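Matching sites in endoglucanase FnCel5A from Fervidobacterium nodosum, a protein that probably hydrolyses beta-1,4-glucosidic bonds in cellulose, as an endoglucanase of glycoside hydrolase family 5 (PDB 3NCO (chain A, 1.50 Å), residues I60-S65 and V98-H103), and in its relative endoglucanase from Fervidobacterium pennivorans (PDB 6KDD (chain B, 1.92 Å), residues I60-S65 and V98-H103). Both blocks share one frame: the second was fitted to the first on N, CA, C and O of the twelve residues, RMSD 0.12 Å. Numbering follows each deposited sequence.

Structure 1 (3NCO); sequences IPIRWS and VIINCH.
C102 lies beside W64 where two neighbouring parallel strands, 57-60 and 97-101, run out at the C-terminal end of the (beta/alpha)8 barrel, the end that carries the active site in this family. CB of C102 is 3.8 Å from CD1 of W64, and SG, anti to the backbone N (chi1 -175°), comes to the edge of the indole as a sulfur-aromatic contact, 3.9 Å from CD1 of W64. At the same edge NE1 of W64 is 3.0 Å from the carbonyl O of N101. The N101 amide reaches across to 60-65: its OD1 accepts the N-H of I62 at 3.0 Å. Further down, N of I60 bonds to O of I99 at 2.8 Å, nearly along the carbonyl axis. I60 extends CD1 (chi2 178°) to within 3.7 Å of CG1 of V98, and CG1 of I60 is 4.3 Å from CG1 of V98, while CD1 of I62 packs 4.0 Å from CG2 of I100. Behind these, F80 and V84 of helix 78-93 touch I62, I122 backs W64, and R63 is held through NE by the carbonyl of E31.

Structure 2 (6KDD); sequences IPIRWS and VIINTH.
T102 crosses W64 at about a right angle. CB of T102 is 4.0 Å from CD1 of W64, and OG1, beside the backbone N (chi1 -64°), is turned to the indole, 3.2 Å from CD1 of W64; the methyl CG2 takes the position anti to the backbone N. At the edge of the ring NE1 of W64 is 2.9 Å from the carbonyl O of N101. The N101 amide reaches across to 60-65, and its OD1 accepts the N-H of I62 at 3.0 Å. Further down the strand pair, N of I60 bonds to O of I99 at 2.7 Å, with the donor almost in line with the carbonyl. I60 folds its CD1 (chi2 -70°) back, and CG1 of I60 lies 4.1 Å from CG1 of V98; CD1 of I62 packs 4.0 Å from CG2 of I100. Behind these, F80 and V84 of helix 78-93 touch I62, I122 backs W64, and the carbonyl of E31 holds R63 through NE.

Comparison
Hydrogen bonds between the two segments are kept: N of I60(A) to O of I99(A) and N of I60(B) to O of I99(B), and likewise the hydrogen bonds from N of I62(A) to OD1 of N101(A) and from N of I62(B) to OD1 of N101(B). Water 1 and water 2 occupy the same place. The exchange at C102(A)/T102(B) leaves CB in place, and SG of C102(A) and CG2 of T102(B) fall 0.5 Å apart after superposition, so the methyl of T102(B) occupies the place that the sulfur has in C102(A). What T102(B) adds is its hydroxyl: OG1 has no counterpart in the side chain of C102(A). It lies 3.2 Å from CD1 of W64(B), setting a polar atom beside the indole in a buried position. W64(A) and W64(B) nevertheless keep their place, as do I62(A), R63(A) and N101(A) and their counterparts, and CB of C102(A) or T102(B) touches CD1 of W64(A) or W64(B) alike. At I60(A)/I60(B) the models differ in chi2, 178° in I60(A) against -70° in I60(B). The inner part of this side chain holds its contacts: CG1 of I60(A) meets CG1 of V98(A) at 4.3 Å and CG1 of I60(B) meets CG1 of V98(B) at 4.1 Å, while the CD1 atoms of I60(A) and I60(B) stand 2.2 Å apart after superposition.

Structure 1 (3NCO)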
loop_
_atom_site.group_PDB
_atom_site.type_symbol
_atom_site.label_atom_id
_atom_site.label_comp_id
_atom_site.label_asym_id
_atom_site.label_seq_id
_atom_site.Cartn_x
_atom_site.Cartn_y
_atom_site.Cartn_z
ATOM N N ILE A 60 1.201 -2.882 -5.813
ATOM C CA ILE A 60 0.816 -4.282 -6.136
ATOM C C ILE A 60 1.021 -5.179 -4.872
ATOM O O ILE A 60 2.129 -5.609 -4.584
ATOM C CB ILE A 60 1.674 -4.856 -7.325
ATOM C CG1 ILE A 60 1.667 -3.888 -8.533
ATOM C CG2 ILE A 60 1.161 -6.211 -7.785
ATOM C CD1 ILE A 60 2.560 -4.406 -9.730
ATOM N N PRO A 61 -0.070 -5.493 -4.156
ATOM C CA PRO A 61 -0.102 -6.460 -3.065
ATOM C C PRO A 61 0.285 -7.866 -3.605
ATOM O O PRO A 61 -0.226 -8.286 -4.646
ATOM C CB PRO A 61 -1.562 -6.379 -2.594
ATOM C CG PRO A 61 -2.041 -4.881 -2.991
ATOM C CD PRO A 61 -1.357 -4.760 -4.350
ATOM N N ILE A 62 1.226 -8.530 -2.921
ATOM C CA ILE A 62 1.699 -9.864 -3.342
ATOM C C ILE A 62 1.865 -10.846 -2.169
ATOM O O ILE A 62 2.606 -10.565 -1.243
ATOM C CB ILE A 62 3.067 -9.742 -4.108
ATOM C CG1 ILE A 62 2.966 -8.701 -5.233
ATOM C CG2 ILE A 62 3.577 -11.109 -4.580
ATOM C CD1 ILE A 62 4.331 -8.357 -5.911
ATOM N N ARG A 63 1.193 -12.005 -2.227
ATOM C CA ARG A 63 1.261 -12.973 -1.126
ATOM C C ARG A 63 2.388 -13.974 -1.498
ATOM O O ARG A 63 2.153 -15.129 -1.849
ATOM C CB ARG A 63 -0.073 -13.666 -0.891
ATOM C CG ARG A 63 -0.028 -14.610 0.330
ATOM C CD ARG A 63 -1.179 -15.542 0.330
ATOM N NE ARG A 63 -2.448 -14.818 0.353
ATOM C CZ ARG A 63 -3.545 -15.302 0.959
ATOM N NH1 ARG A 63 -3.498 -16.479 1.610
ATOM N NH2 ARG A 63 -4.672 -14.603 0.928
ATOM N N TRP A 64 3.619 -13.511 -1.396
ATOM C CA TRP A 64 4.758 -14.340 -1.656
ATOM C C TRP A 64 4.713 -15.607 -0.836
ATOM O O TRP A 64 5.208 -16.645 -1.237
ATOM C CB TRP A 64 6.045 -13.574 -1.360
ATOM C CG TRP A 64 6.307 -12.402 -2.235
ATOM C CD1 TRP A 64 6.164 -11.066 -1.876
ATOM C CD2 TRP A 64 6.818 -12.398 -3.593
ATOM N NE1 TRP A 64 6.548 -10.257 -2.924
ATOM C CE2 TRP A 64 6.932 -11.044 -3.989
ATOM C CE3 TRP A 64 7.214 -13.405 -4.504
ATOM C CZ2 TRP A 64 7.392 -10.669 -5.249
ATOM C CZ3 TRP A 64 7.640 -13.029 -5.779
ATOM C CH2 TRP A 64 7.755 -11.663 -6.127
ATOM N N SER A 65 4.168 -15.505 0.356
ATOM C CA SER A 65 4.272 -16.652 1.238
ATOM C C SER A 65 3.448 -17.851 0.779
ATOM O O SER A 65 3.637 -18.971 1.342
ATOM C CB SER A 65 3.850 -16.233 2.664
ATOM O OG SER A 65 2.501 -15.792 2.754
ATOM N N VAL A 98 6.141 1.814 -9.681
ATOM C CA VAL A 98 5.528 0.565 -9.249
ATOM C C VAL A 98 6.051 0.254 -7.853
ATOM O O VAL A 98 7.286 0.329 -7.638
ATOM C CB VAL A 98 5.893 -0.592 -10.203
ATOM C CG1 VAL A 98 5.238 -1.875 -9.723
ATOM C CG2 VAL A 98 5.498 -0.202 -11.659
ATOM N N ILE A 99 5.120 -0.090 -6.936
ATOM C CA ILE A 99 5.484 -0.478 -5.570
ATOM C C ILE A 99 5.084 -1.950 -5.458
ATOM O O ILE A 99 3.925 -2.282 -5.692
ATOM C CB ILE A 99 4.711 0.369 -4.530
ATOM C CG1 ILE A 99 5.124 1.867 -4.504
ATOM C CG2 ILE A 99 4.979 -0.170 -3.117
ATOM C CD1 ILE A 99 4.079 2.777 -3.924
ATOM N N ILE A 100 6.054 -2.837 -5.165
ATOM C CA ILE A 100 5.700 -4.252 -4.926
ATOM C C ILE A 100 5.974 -4.537 -3.431
ATOM O O ILE A 100 7.024 -4.104 -2.910
ATOM C CB ILE A 100 6.483 -5.245 -5.872
ATOM C CG1 ILE A 100 8.019 -5.220 -5.588
ATOM C CG2 ILE A 100 6.092 -5.090 -7.425
ATOM C CD1 ILE A 100 8.785 -6.266 -6.490
ATOM N N ASN A 101 5.069 -5.280 -2.785
ATOM C CA ASN A 101 5.110 -5.419 -1.313
ATOM C C ASN A 101 5.115 -6.954 -1.040
ATOM O O ASN A 101 5.088 -7.780 -1.948
ATOM C CB ASN A 101 3.946 -4.637 -0.573
ATOM C CG ASN A 101 2.574 -5.348 -0.617
ATOM O OD1 ASN A 101 2.447 -6.468 -1.164
ATOM N ND2 ASN A 101 1.518 -4.682 -0.065
ATOM N N CYS A 102 5.116 -7.329 0.249
ATOM C CA CYS A 102 4.593 -8.623 0.636
ATOM C C CYS A 102 3.359 -8.364 1.510
ATOM O O CYS A 102 3.350 -7.445 2.331
ATOM C CB CYS A 102 5.673 -9.348 1.424
ATOM S SG CYS A 102 5.270 -11.084 1.895
ATOM N N HIS A 103 2.334 -9.193 1.342
ATOM C CA HIS A 103 0.976 -8.902 1.807
ATOM C C HIS A 103 0.344 -10.236 2.234
ATOM O O HIS A 103 0.640 -11.326 1.684
ATOM C CB HIS A 103 0.205 -8.326 0.634
ATOM C CG HIS A 103 -0.879 -7.337 0.954
ATOM N ND1 HIS A 103 -2.146 -7.659 1.398
ATOM C CD2 HIS A 103 -0.899 -6.012 0.731
ATOM C CE1 HIS A 103 -2.906 -6.566 1.415
ATOM N NE2 HIS A 103 -2.157 -5.551 1.048
HETATM O O HOH W 1 2.713 -13.213 2.008
#

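Structure 2 (6KDD)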
loop_
_atom_site.group_PDB
_atom_site.type_symbol
_atom_site.label_atom_id
_atom_site.label_comp_id
_atom_site.label_asym_id
_atom_site.label_seq_id
_atom_site.Cartn_x
_atom_site.Cartn_y
_atom_site.Cartn_z
ATOM N N ILE B 60 1.179 -2.946 -5.862
ATOM C CA ILE B 60 0.832 -4.317 -6.221
ATOM C C ILE B 60 0.995 -5.186 -4.984
ATOM O O ILE B 60 2.098 -5.616 -4.665
ATOM C CB ILE B 60 1.702 -4.868 -7.368
ATOM C CG1 ILE B 60 1.779 -3.918 -8.577
ATOM C CG2 ILE B 60 1.219 -6.283 -7.798
ATOM C CD1 ILE B 60 0.468 -3.834 -9.307
ATOM N N PRO B 61 -0.093 -5.469 -4.257
ATOM C CA PRO B 61 -0.047 -6.435 -3.162
ATOM C C PRO B 61 0.256 -7.841 -3.646
ATOM O O PRO B 61 -0.343 -8.329 -4.624
ATOM C CB PRO B 61 -1.487 -6.447 -2.637
ATOM C CG PRO B 61 -2.016 -5.043 -3.042
ATOM C CD PRO B 61 -1.390 -4.805 -4.405
ATOM N N ILE B 62 1.153 -8.534 -2.913
ATOM C CA ILE B 62 1.598 -9.841 -3.378
ATOM C C ILE B 62 1.836 -10.734 -2.150
ATOM O O ILE B 62 2.672 -10.403 -1.300
ATOM C CB ILE B 62 2.930 -9.699 -4.158
ATOM C CG1 ILE B 62 2.822 -8.854 -5.435
ATOM C CG2 ILE B 62 3.500 -11.068 -4.522
ATOM C CD1 ILE B 62 4.219 -8.611 -6.017
ATOM N N ARG B 63 1.194 -11.899 -2.202
ATOM C CA ARG B 63 1.259 -12.919 -1.152
ATOM C C ARG B 63 2.353 -13.930 -1.515
ATOM O O ARG B 63 2.076 -15.074 -1.872
ATOM C CB ARG B 63 -0.089 -13.621 -0.997
ATOM C CG ARG B 63 -0.146 -14.439 0.293
ATOM C CD ARG B 63 -1.328 -15.352 0.273
ATOM N NE ARG B 63 -2.561 -14.585 0.470
ATOM C CZ ARG B 63 -3.583 -14.960 1.231
ATOM N NH1 ARG B 63 -3.500 -16.085 1.926
ATOM N NH2 ARG B 63 -4.679 -14.214 1.287
ATOM N N TRP B 64 3.604 -13.484 -1.385
ATOM C CA TRP B 64 4.724 -14.323 -1.791
ATOM C C TRP B 64 4.746 -15.593 -0.929
ATOM O O TRP B 64 5.060 -16.678 -1.424
ATOM C CB TRP B 64 6.026 -13.564 -1.568
ATOM C CG TRP B 64 6.246 -12.371 -2.439
ATOM C CD1 TRP B 64 6.032 -11.065 -2.104
ATOM C CD2 TRP B 64 6.787 -12.385 -3.766
ATOM N NE1 TRP B 64 6.406 -10.259 -3.145
ATOM C CE2 TRP B 64 6.873 -11.039 -4.174
ATOM C CE3 TRP B 64 7.214 -13.405 -4.626
ATOM C CZ2 TRP B 64 7.369 -10.657 -5.425
ATOM C CZ3 TRP B 64 7.718 -13.034 -5.862
ATOM C CH2 TRP B 64 7.795 -11.679 -6.243
ATOM N N SER B 65 4.317 -15.448 0.332
ATOM C CA SER B 65 4.384 -16.524 1.312
ATOM C C SER B 65 3.513 -17.701 0.872
ATOM O O SER B 65 3.669 -18.819 1.349
ATOM C CB SER B 65 3.988 -16.010 2.700
ATOM O OG SER B 65 2.597 -15.728 2.664
ATOM N N VAL B 98 6.130 1.787 -9.685
ATOM C CA VAL B 98 5.585 0.508 -9.230
ATOM C C VAL B 98 6.077 0.222 -7.816
ATOM O O VAL B 98 7.274 0.269 -7.544
ATOM C CB VAL B 98 5.935 -0.680 -10.148
ATOM C CG1 VAL B 98 5.260 -1.957 -9.638
ATOM C CG2 VAL B 98 5.568 -0.438 -11.583
ATOM N N ILE B 99 5.147 -0.136 -6.941
ATOM C CA ILE B 99 5.484 -0.574 -5.607
ATOM C C ILE B 99 5.037 -2.026 -5.480
ATOM O O ILE B 99 3.851 -2.343 -5.695
ATOM C CB ILE B 99 4.784 0.285 -4.539
ATOM C CG1 ILE B 99 5.233 1.738 -4.629
ATOM C CG2 ILE B 99 5.046 -0.360 -3.168
ATOM C CD1 ILE B 99 4.206 2.769 -4.180
ATOM N N ILE B 100 5.998 -2.883 -5.125
ATOM C CA ILE B 100 5.685 -4.270 -4.805
ATOM C C ILE B 100 5.934 -4.490 -3.310
ATOM O O ILE B 100 6.907 -3.983 -2.731
ATOM C CB ILE B 100 6.493 -5.268 -5.665
ATOM C CG1 ILE B 100 8.009 -5.044 -5.551
ATOM C CG2 ILE B 100 6.035 -5.208 -7.125
ATOM C CD1 ILE B 100 8.822 -6.217 -6.110
ATOM N N ASN B 101 5.061 -5.294 -2.705
ATOM C CA ASN B 101 5.195 -5.555 -1.285
ATOM C C ASN B 101 5.194 -7.062 -1.021
ATOM O O ASN B 101 5.178 -7.888 -1.945
ATOM C CB ASN B 101 4.099 -4.831 -0.491
ATOM C CG ASN B 101 2.747 -5.496 -0.633
ATOM O OD1 ASN B 101 2.636 -6.647 -1.070
ATOM N ND2 ASN B 101 1.705 -4.768 -0.254
ATOM N N THR B 102 5.177 -7.402 0.284
ATOM C CA THR B 102 4.682 -8.684 0.741
ATOM C C THR B 102 3.397 -8.397 1.538
ATOM O O THR B 102 3.331 -7.412 2.263
ATOM C CB THR B 102 5.747 -9.423 1.581
ATOM O OG1 THR B 102 6.845 -9.686 0.706
ATOM C CG2 THR B 102 5.246 -10.722 2.184
ATOM N N HIS B 103 2.391 -9.257 1.391
ATOM C CA HIS B 103 1.050 -8.967 1.873
ATOM C C HIS B 103 0.386 -10.271 2.302
ATOM O O HIS B 103 0.545 -11.294 1.634
ATOM C CB HIS B 103 0.287 -8.389 0.653
ATOM C CG HIS B 103 -0.817 -7.413 0.904
ATOM N ND1 HIS B 103 -2.071 -7.801 1.385
ATOM C CD2 HIS B 103 -0.929 -6.106 0.595
ATOM C CE1 HIS B 103 -2.898 -6.762 1.372
ATOM N NE2 HIS B 103 -2.216 -5.713 0.909
HETATM O O HOH W 2 2.884 -13.165 1.875
#